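Local coordinates for glutamine aminotransferase class-II domain protein (Ruegeria pomeroyi, PDB 3MDN) that probably hydrolyses glutamine to release ammonia, as expected of a class-II glutamine amidotransferase domain of the N-terminal nucleophile type, at residues Trp109-Asn114 against Val147-Ala152; Asp160-Leu165 against Ala253-Ala258; Tyr198-Ser203 against Gly242-Ile247. One frame throughout, in Å; residues are numbered along the deposited sequence.

Interactions 1, 2 and 3 all reach the same antiparallel sheet. Interaction 1 is fully buried and apolar. It lays helix 144-154 on strand 109-114 through phenylalanine rings, with no hydrogen bond across. Interaction 2 is nearer the surface and more polar. It ties the start of helix 161-179 to strand 251-256 and the residues just after it, through a histidine with three different partners. Interaction 3 is partly buried and is held mainly by backbone hydrogen bonds between neighbouring strands. Its strand 243-248 is also paired with strand 251-256, so interactions 2 and 3 adjoin. They share a salt bridge between Asp256 and Arg243.

Interaction 1: Trp109-Asn114 against Val147-Ala152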
loop_
_atom_site.group_PDB
_atom_site.type_symbol
_atom_site.label_atom_id
_atom_site.label_comp_id
_atom_site.label_asym_id
_atom_site.label_seq_id
_atom_site.Cartn_x
_atom_site.Cartn_y
_atom_site.Cartn_z
ATOM N N TRP D 109 -26.690 2.104 1.497
ATOM C CA TRP D 109 -26.391 3.508 1.161
ATOM C C TRP D 109 -24.893 3.785 1.026
ATOM O O TRP D 109 -24.084 3.142 1.699
ATOM C CB TRP D 109 -26.948 4.436 2.239
ATOM C CG TRP D 109 -28.426 4.502 2.238
ATOM C CD1 TRP D 109 -29.301 3.620 2.803
ATOM C CD2 TRP D 109 -29.225 5.521 1.612
ATOM N NE1 TRP D 109 -30.612 4.039 2.582
ATOM C CE2 TRP D 109 -30.586 5.199 1.848
ATOM C CE3 TRP D 109 -28.919 6.649 0.854
ATOM C CZ2 TRP D 109 -31.634 5.982 1.368
ATOM C CZ3 TRP D 109 -29.956 7.432 0.374
ATOM C CH2 TRP D 109 -31.309 7.094 0.635
ATOM N N CYS D 110 -24.540 4.714 0.143
ATOM C CA CYS D 110 -23.166 5.188 0.069
ATOM C C CYS D 110 -23.200 6.673 -0.088
ATOM O O CYS D 110 -24.248 7.226 -0.406
ATOM C CB CYS D 110 -22.383 4.539 -1.076
ATOM S SG CYS D 110 -23.105 4.738 -2.711
ATOM N N PHE D 111 -22.065 7.327 0.108
ATOM C CA PHE D 111 -22.077 8.760 0.351
ATOM C C PHE D 111 -20.675 9.322 0.174
ATOM O O PHE D 111 -19.705 8.703 0.576
ATOM C CB PHE D 111 -22.561 8.966 1.796
ATOM C CG PHE D 111 -22.663 10.405 2.231
ATOM C CD1 PHE D 111 -21.552 11.075 2.719
ATOM C CD2 PHE D 111 -23.881 11.065 2.188
ATOM C CE1 PHE D 111 -21.645 12.386 3.132
ATOM C CE2 PHE D 111 -23.996 12.381 2.601
ATOM C CZ PHE D 111 -22.873 13.047 3.069
HETATM N N MSE D 112 -20.572 10.473 -0.455
HETATM C CA MSE D 112 -19.312 11.214 -0.528
HETATM C C MSE D 112 -19.569 12.728 -0.484
HETATM O O MSE D 112 -20.656 13.196 -0.837
HETATM C CB MSE D 112 -18.499 10.822 -1.759
HETATM C CG MSE D 112 -19.178 11.016 -3.069
HETATM SE SE MSE D 112 -17.989 10.415 -4.497
HETATM C CE MSE D 112 -19.273 10.797 -5.951
ATOM N N HIS D 113 -18.570 13.468 -0.020
ATOM C CA HIS D 113 -18.745 14.838 0.372
ATOM C C HIS D 113 -17.454 15.586 0.037
ATOM O O HIS D 113 -16.365 15.105 0.274
ATOM C CB HIS D 113 -19.068 14.899 1.883
ATOM C CG HIS D 113 -18.708 16.197 2.552
ATOM N ND1 HIS D 113 -19.427 17.360 2.372
ATOM C CD2 HIS D 113 -17.724 16.500 3.434
ATOM C CE1 HIS D 113 -18.890 18.331 3.092
ATOM N NE2 HIS D 113 -17.855 17.834 3.749
ATOM N N ASN D 114 -17.629 16.752 -0.551
ATOM C CA ASN D 114 -16.597 17.721 -0.825
ATOM C C ASN D 114 -16.938 18.943 0.061
ATOM O O ASN D 114 -18.098 19.416 0.071
ATOM C CB ASN D 114 -16.691 18.072 -2.332
ATOM C CG ASN D 114 -15.458 18.735 -2.872
ATOM O OD1 ASN D 114 -15.370 18.989 -4.081
ATOM N ND2 ASN D 114 -14.498 19.035 -2.009
ATOM N N VAL D 147 -18.866 11.580 9.733
ATOM C CA VAL D 147 -19.902 12.065 10.641
ATOM C C VAL D 147 -21.185 12.522 9.930
ATOM O O VAL D 147 -22.279 12.073 10.276
ATOM C CB VAL D 147 -19.400 13.219 11.536
ATOM C CG1 VAL D 147 -20.468 13.558 12.610
ATOM C CG2 VAL D 147 -18.146 12.797 12.232
ATOM N N LEU D 148 -21.058 13.390 8.933
ATOM C CA LEU D 148 -22.222 13.896 8.246
ATOM C C LEU D 148 -23.087 12.709 7.752
ATOM O O LEU D 148 -24.320 12.713 7.855
ATOM C CB LEU D 148 -21.786 14.767 7.066
ATOM C CG LEU D 148 -22.456 16.101 6.681
ATOM C CD1 LEU D 148 -22.365 16.278 5.182
ATOM C CD2 LEU D 148 -23.911 16.254 7.154
ATOM N N PHE D 149 -22.435 11.705 7.188
ATOM C CA PHE D 149 -23.148 10.542 6.643
ATOM C C PHE D 149 -23.855 9.768 7.749
ATOM O O PHE D 149 -25.021 9.441 7.643
ATOM C CB PHE D 149 -22.169 9.619 5.922
ATOM C CG PHE D 149 -22.771 8.318 5.420
ATOM C CD1 PHE D 149 -23.994 8.283 4.765
ATOM C CD2 PHE D 149 -22.043 7.134 5.533
ATOM C CE1 PHE D 149 -24.498 7.070 4.253
ATOM C CE2 PHE D 149 -22.553 5.917 5.050
ATOM C CZ PHE D 149 -23.771 5.896 4.408
ATOM N N LEU D 150 -23.141 9.479 8.814
ATOM C CA LEU D 150 -23.732 8.661 9.897
ATOM C C LEU D 150 -24.794 9.424 10.684
ATOM O O LEU D 150 -25.783 8.830 11.134
ATOM C CB LEU D 150 -22.646 8.129 10.818
ATOM C CG LEU D 150 -21.647 7.268 10.045
ATOM C CD1 LEU D 150 -20.585 6.794 10.987
ATOM C CD2 LEU D 150 -22.329 6.070 9.345
ATOM N N LEU D 151 -24.570 10.729 10.850
ATOM C CA LEU D 151 -25.599 11.626 11.397
ATOM C C LEU D 151 -26.855 11.653 10.529
ATOM O O LEU D 151 -27.961 11.709 11.043
ATOM C CB LEU D 151 -25.097 13.060 11.515
ATOM C CG LEU D 151 -24.210 13.644 12.623
ATOM C CD1 LEU D 151 -24.678 15.095 12.830
ATOM C CD2 LEU D 151 -24.327 12.920 13.946
ATOM N N ALA D 152 -26.692 11.661 9.211
ATOM C CA ALA D 152 -27.856 11.629 8.328
ATOM C C ALA D 152 -28.611 10.292 8.448
ATOM O O ALA D 152 -29.851 10.281 8.469
ATOM C CB ALA D 152 -27.460 11.927 6.876
#
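The rings of Phe111 and Phe149 each turn one face to the CB atom of the other residue. Phe149 CB lies over a face of the Phe111 ring, 3.6 Å from Phe111 CD1. Phe111 CB lies over a face of the Phe149 ring, 3.4 Å from Phe149 CD1. Both are offset toward the rim. Leu148 CD1 sits at the edge of the Phe111 ring, near its plane, and over one face of the His113 ring.

This is helix-on-sheet packing, consistent with an outer helical layer of the αββα sandwich of N-terminal nucleophile enzymes. Residues 147-152 of helix 144-154 pass strand segment 109-114 at an axis distance of 9.0 Å, with 138° between their directions. The two phenylalanine planes are only 16° apart, but the rings are displaced so far that little of one lies above the other. Their centroids are 5.2 Å apart. The attraction is therefore better described as a reciprocal pair of CH-pi contacts. Phe111 CB is 3.7 Å from the centroid of the Phe149 ring. In both residues CG is anti to the backbone N, which sets each CG close to the other side chain.

Trp109 adds its CB, 4.1 Å from Phe149 CZ, while its indole leads away toward Glu158 and Phe191. Cys110 and the selenomethionine Met112 point away from the helix and touch Leu85 of strand 84-87 in the other large sheet. Leu148 also touches Ala168, Ile169 and Leu172 of helix 161-179. Its side chain crosses that of Phe111 at about a right angle, with Leu148 CD1 3.9 Å from Phe111 CZ.

Interaction 2: Asp160-Leu165 against Ala253-Ala258; sequences DPHGAL and AERDFA
His162 CG is anti to the backbone N, chi1 176°, which sets CG out from the first turn of the helix, on the side of Arg255 and Phe257. The Arg255 chain bends at chi3, and NE comes to rest 3.6 Å from His162 CD2. The two side chains meet tip to tip. The guanidinium lies flat on the ring, with planes 6° apart and centres 4.0 Å apart, and NH2 stands over the ring centre. The nearby guanidinium charge would probably disfavour protonation of the imidazole. Phe257 approaches the opposite face with its CD1 edge. This is a T-shaped pair, with planes at 86° and centroids 5.5 Å apart. At the rim, His162 NE2 donates a nearly straight bond of 3.0 Å to Asp256 O, which lies in the ring plane. That bond, with both faces occupied, would hold the rotation of the imidazole. An alanine here would probably leave Asp256 O without this donor and the Arg255 guanidinium without its flat partner.

Leu165 CD2 packs 3.7 Å from Phe257 CZ. Asp160 is the N-cap of the helix, its OD1 accepting from Gly163 N at 3.1 Å.

The contact joins the start of helix 161-179 to the end of strand 251-256 and the residue that follows it, Phe257. Met244 of the adjacent strand 243-248 touches His162, Leu165 and Phe257, and Phe257 reaches on to Ala166 and Ile169 along the helix.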
loop_
_atom_site.group_PDB
_atom_site.type_symbol
_atom_site.label_atom_id
_atom_site.label_comp_id
_atom_site.label_asym_id
_atom_site.label_seq_id
_atom_site.Cartn_x
_atom_site.Cartn_y
_atom_site.Cartn_z
ATOM N N ASP D 160 -36.154 9.112 4.620
ATOM C CA ASP D 160 -36.388 10.552 4.402
ATOM C C ASP D 160 -35.063 11.274 4.094
ATOM O O ASP D 160 -34.577 12.034 4.912
ATOM C CB ASP D 160 -37.053 11.134 5.662
ATOM C CG ASP D 160 -37.227 12.665 5.617
ATOM O OD1 ASP D 160 -37.239 13.270 4.510
ATOM O OD2 ASP D 160 -37.349 13.257 6.714
ATOM N N PRO D 161 -34.486 11.043 2.911
ATOM C CA PRO D 161 -33.126 11.517 2.619
ATOM C C PRO D 161 -32.946 13.032 2.679
ATOM O O PRO D 161 -31.986 13.506 3.282
ATOM C CB PRO D 161 -32.852 11.009 1.211
ATOM C CG PRO D 161 -33.940 10.041 0.882
ATOM C CD PRO D 161 -35.106 10.367 1.763
ATOM N N HIS D 162 -33.869 13.775 2.082
ATOM C CA HIS D 162 -33.851 15.234 2.103
ATOM C C HIS D 162 -33.921 15.807 3.519
ATOM O O HIS D 162 -33.055 16.613 3.914
ATOM C CB HIS D 162 -35.023 15.763 1.262
ATOM C CG HIS D 162 -35.172 17.254 1.269
ATOM N ND1 HIS D 162 -35.611 17.957 2.373
ATOM C CD2 HIS D 162 -34.994 18.171 0.286
ATOM C CE1 HIS D 162 -35.688 19.246 2.076
ATOM N NE2 HIS D 162 -35.332 19.401 0.812
ATOM N N GLY D 163 -34.969 15.420 4.261
ATOM C CA GLY D 163 -35.138 15.846 5.663
ATOM C C GLY D 163 -33.953 15.426 6.528
ATOM O O GLY D 163 -33.440 16.211 7.323
ATOM N N ALA D 164 -33.483 14.195 6.350
ATOM C CA ALA D 164 -32.401 13.675 7.201
ATOM C C ALA D 164 -31.072 14.398 6.936
ATOM O O ALA D 164 -30.369 14.754 7.865
ATOM C CB ALA D 164 -32.250 12.184 7.042
ATOM N N LEU D 165 -30.735 14.630 5.672
ATOM C CA LEU D 165 -29.492 15.333 5.397
ATOM C C LEU D 165 -29.608 16.765 5.941
ATOM O O LEU D 165 -28.697 17.284 6.598
ATOM C CB LEU D 165 -29.162 15.310 3.900
ATOM C CG LEU D 165 -27.854 16.029 3.575
ATOM C CD1 LEU D 165 -26.692 15.292 4.251
ATOM C CD2 LEU D 165 -27.630 16.083 2.105
ATOM N N ALA D 253 -34.812 15.654 -11.087
ATOM C CA ALA D 253 -35.602 16.774 -10.589
ATOM C C ALA D 253 -34.861 17.485 -9.457
ATOM O O ALA D 253 -34.143 16.840 -8.665
ATOM C CB ALA D 253 -36.967 16.277 -10.114
ATOM N N GLU D 254 -35.016 18.803 -9.394
ATOM C CA GLU D 254 -34.425 19.615 -8.333
ATOM C C GLU D 254 -35.477 20.110 -7.352
ATOM O O GLU D 254 -36.648 20.214 -7.696
ATOM C CB GLU D 254 -33.727 20.843 -8.910
ATOM C CG GLU D 254 -32.364 20.601 -9.543
ATOM C CD GLU D 254 -31.708 21.919 -9.978
ATOM O OE1 GLU D 254 -31.907 22.946 -9.295
ATOM O OE2 GLU D 254 -30.979 21.914 -10.984
ATOM N N ARG D 255 -35.024 20.500 -6.165
ATOM C CA ARG D 255 -35.882 20.812 -5.030
ATOM C C ARG D 255 -35.073 21.754 -4.142
ATOM O O ARG D 255 -33.841 21.624 -4.081
ATOM C CB ARG D 255 -36.086 19.508 -4.284
ATOM C CG ARG D 255 -37.468 19.143 -3.887
ATOM C CD ARG D 255 -37.367 17.766 -3.205
ATOM N NE ARG D 255 -37.862 17.859 -1.831
ATOM C CZ ARG D 255 -38.101 16.830 -1.023
ATOM N NH1 ARG D 255 -37.896 15.574 -1.420
ATOM N NH2 ARG D 255 -38.561 17.072 0.192
ATOM N N ASP D 256 -35.725 22.673 -3.433
ATOM C CA ASP D 256 -35.025 23.581 -2.511
ATOM C C ASP D 256 -34.455 22.772 -1.354
ATOM O O ASP D 256 -35.004 21.735 -0.968
ATOM C CB ASP D 256 -35.929 24.716 -1.956
ATOM C CG ASP D 256 -36.258 25.809 -3.007
ATOM O OD1 ASP D 256 -35.481 26.008 -3.981
ATOM O OD2 ASP D 256 -37.306 26.488 -2.845
ATOM N N PHE D 257 -33.337 23.237 -0.814
ATOM C CA PHE D 257 -32.657 22.499 0.241
ATOM C C PHE D 257 -31.970 23.482 1.175
ATOM O O PHE D 257 -31.082 24.229 0.771
ATOM C CB PHE D 257 -31.632 21.518 -0.352
ATOM C CG PHE D 257 -30.838 20.756 0.693
ATOM C CD1 PHE D 257 -31.399 19.663 1.346
ATOM C CD2 PHE D 257 -29.548 21.157 1.042
ATOM C CE1 PHE D 257 -30.686 18.952 2.313
ATOM C CE2 PHE D 257 -28.823 20.458 2.014
ATOM C CZ PHE D 257 -29.399 19.341 2.658
ATOM N N ALA D 258 -32.388 23.494 2.427
ATOM C CA ALA D 258 -31.718 24.324 3.420
ATOM C C ALA D 258 -31.658 23.521 4.712
ATOM O O ALA D 258 -32.519 22.680 4.920
ATOM C CB ALA D 258 -32.478 25.649 3.612
#

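Interaction 3: Tyr198-Ser203 against Gly242-Ile247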
loop_
_atom_site.group_PDB
_atom_site.type_symbol
_atom_site.label_atom_id
_atom_site.label_comp_id
_atom_site.label_asym_id
_atom_site.label_seq_id
_atom_site.Cartn_x
_atom_site.Cartn_y
_atom_site.Cartn_z
ATOM N N TYR D 198 -28.659 10.866 -5.479
ATOM C CA TYR D 198 -28.957 12.179 -4.910
ATOM C C TYR D 198 -27.710 13.036 -4.946
ATOM O O TYR D 198 -26.591 12.519 -4.906
ATOM C CB TYR D 198 -29.364 12.069 -3.434
ATOM C CG TYR D 198 -30.626 11.285 -3.194
ATOM C CD1 TYR D 198 -30.566 9.951 -2.805
ATOM C CD2 TYR D 198 -31.883 11.866 -3.415
ATOM C CE1 TYR D 198 -31.723 9.214 -2.589
ATOM C CE2 TYR D 198 -33.061 11.128 -3.193
ATOM C CZ TYR D 198 -32.964 9.812 -2.776
ATOM O OH TYR D 198 -34.093 9.057 -2.589
ATOM N N ALA D 199 -27.900 14.347 -4.957
ATOM C CA ALA D 199 -26.780 15.221 -4.722
ATOM C C ALA D 199 -27.309 16.499 -4.127
ATOM O O ALA D 199 -28.402 16.929 -4.451
ATOM C CB ALA D 199 -26.026 15.501 -6.031
ATOM N N ALA D 200 -26.543 17.103 -3.241
ATOM C CA ALA D 200 -26.985 18.344 -2.610
ATOM C C ALA D 200 -25.806 19.295 -2.579
ATOM O O ALA D 200 -24.664 18.874 -2.620
ATOM C CB ALA D 200 -27.513 18.077 -1.191
ATOM N N ARG D 201 -26.103 20.581 -2.550
ATOM C CA ARG D 201 -25.092 21.630 -2.481
ATOM C C ARG D 201 -25.609 22.693 -1.547
ATOM O O ARG D 201 -26.749 23.160 -1.697
ATOM C CB ARG D 201 -24.796 22.217 -3.871
ATOM C CG ARG D 201 -23.724 23.301 -3.900
ATOM C CD ARG D 201 -23.578 23.870 -5.320
ATOM N NE ARG D 201 -22.486 24.829 -5.453
ATOM C CZ ARG D 201 -22.335 25.645 -6.493
ATOM N NH1 ARG D 201 -23.229 25.631 -7.481
ATOM N NH2 ARG D 201 -21.303 26.485 -6.536
ATOM N N TYR D 202 -24.778 23.044 -0.561
ATOM C CA TYR D 202 -25.156 24.031 0.442
ATOM C C TYR D 202 -23.924 24.668 1.095
ATOM O O TYR D 202 -22.890 24.039 1.219
ATOM C CB TYR D 202 -26.040 23.360 1.517
ATOM C CG TYR D 202 -26.199 24.230 2.745
ATOM C CD1 TYR D 202 -27.068 25.328 2.737
ATOM C CD2 TYR D 202 -25.408 24.022 3.861
ATOM C CE1 TYR D 202 -27.178 26.168 3.840
ATOM C CE2 TYR D 202 -25.511 24.839 4.971
ATOM C CZ TYR D 202 -26.406 25.915 4.953
ATOM O OH TYR D 202 -26.509 26.730 6.071
ATOM N N SER D 203 -24.031 25.920 1.521
ATOM C CA SER D 203 -22.951 26.572 2.278
ATOM C C SER D 203 -23.524 27.554 3.302
ATOM O O SER D 203 -24.551 28.196 3.051
ATOM C CB SER D 203 -22.011 27.338 1.326
ATOM O OG SER D 203 -20.983 28.011 2.068
ATOM N N GLY D 242 -28.039 25.631 -2.151
ATOM C CA GLY D 242 -29.396 25.661 -1.566
ATOM C C GLY D 242 -30.378 24.762 -2.316
ATOM O O GLY D 242 -31.589 24.985 -2.277
ATOM N N ARG D 243 -29.851 23.737 -2.987
ATOM C CA ARG D 243 -30.642 22.865 -3.889
ATOM C C ARG D 243 -30.264 21.387 -3.725
ATOM O O ARG D 243 -29.130 21.087 -3.403
ATOM C CB ARG D 243 -30.423 23.250 -5.378
ATOM C CG ARG D 243 -30.840 24.650 -5.760
ATOM C CD ARG D 243 -32.371 24.816 -5.728
ATOM N NE ARG D 243 -32.965 24.412 -6.997
ATOM C CZ ARG D 243 -34.263 24.445 -7.271
ATOM N NH1 ARG D 243 -35.128 24.840 -6.358
ATOM N NH2 ARG D 243 -34.694 24.079 -8.461
HETATM N N MSE D 244 -31.220 20.496 -3.980
HETATM C CA MSE D 244 -30.988 19.047 -3.971
HETATM C C MSE D 244 -31.510 18.416 -5.258
HETATM O O MSE D 244 -32.635 18.693 -5.695
HETATM C CB MSE D 244 -31.638 18.363 -2.753
HETATM C CG MSE D 244 -31.551 16.815 -2.794
HETATM SE SE MSE D 244 -31.977 15.925 -1.066
HETATM C CE MSE D 244 -30.646 16.833 -0.038
ATOM N N LEU D 245 -30.687 17.559 -5.844
ATOM C CA LEU D 245 -31.000 16.940 -7.101
ATOM C C LEU D 245 -31.357 15.491 -6.815
ATOM O O LEU D 245 -30.706 14.835 -5.990
ATOM C CB LEU D 245 -29.754 16.979 -7.978
ATOM C CG LEU D 245 -29.783 16.279 -9.337
ATOM C CD1 LEU D 245 -30.724 17.063 -10.298
ATOM C CD2 LEU D 245 -28.354 16.155 -9.914
ATOM N N THR D 246 -32.360 14.976 -7.504
ATOM C CA THR D 246 -32.777 13.589 -7.327
ATOM C C THR D 246 -32.876 12.990 -8.727
ATOM O O THR D 246 -33.579 13.535 -9.582
ATOM C CB THR D 246 -34.167 13.510 -6.632
ATOM O OG1 THR D 246 -34.074 13.990 -5.274
ATOM C CG2 THR D 246 -34.736 12.069 -6.661
ATOM N N ILE D 247 -32.147 11.897 -8.957
ATOM C CA ILE D 247 -32.212 11.154 -10.199
ATOM C C ILE D 247 -32.640 9.718 -9.935
ATOM O O ILE D 247 -31.930 8.937 -9.263
ATOM C CB ILE D 247 -30.879 11.181 -10.958
ATOM C CG1 ILE D 247 -30.523 12.647 -11.318
ATOM C CG2 ILE D 247 -31.025 10.358 -12.262
ATOM C CD1 ILE D 247 -29.040 12.890 -11.477
#
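An antiparallel strand pair with a G1 beta bulge joins Tyr198-Ser203 to Gly242-Ile247 in a sheet of the domain's likely αββα sandwich. At the bulge, two residues, Gly242 and Arg243, stand opposite the single Arg201. Arg201 O accepts from Gly242 N at 2.8 Å. It also takes a weak bond of 3.4 Å from Arg243 N. Gly242 has a positive phi, 82°, and a CB there would collide with the preceding carbonyl oxygen.

Beyond the bulge the ladder is regular. Arg201 N donates to Arg243 O at 3.2 Å. Ala199 and Leu245 form an antiparallel hydrogen-bonded pair. Leu245 N donates to Ala199 O at 2.7 Å. The return bond, Ala199 N to Leu245 O, is 3.0 Å.

One face of the pair carries Ala199 and Leu245, which both touch Val224 of strand 221-225 in the other large sheet. Arg201 and Arg243 start from this face too. Arg201 NH1 bonds to Leu239 O and forms a salt bridge with Glu238. Arg243 ends in salt bridges to Glu254 and Asp256.

The face with Tyr198, Ala200 and Met244 meets helix 161-179. Met244, a selenomethionine, bends at chi3 (-57°), which sets its CE 3.6 Å from Ala200 CB. The Tyr198 and Thr246 side chains run alongside each other in the same direction. Thr246 OG1 sits at the tyrosine ring edge, 3.6 Å from Tyr198 CD2.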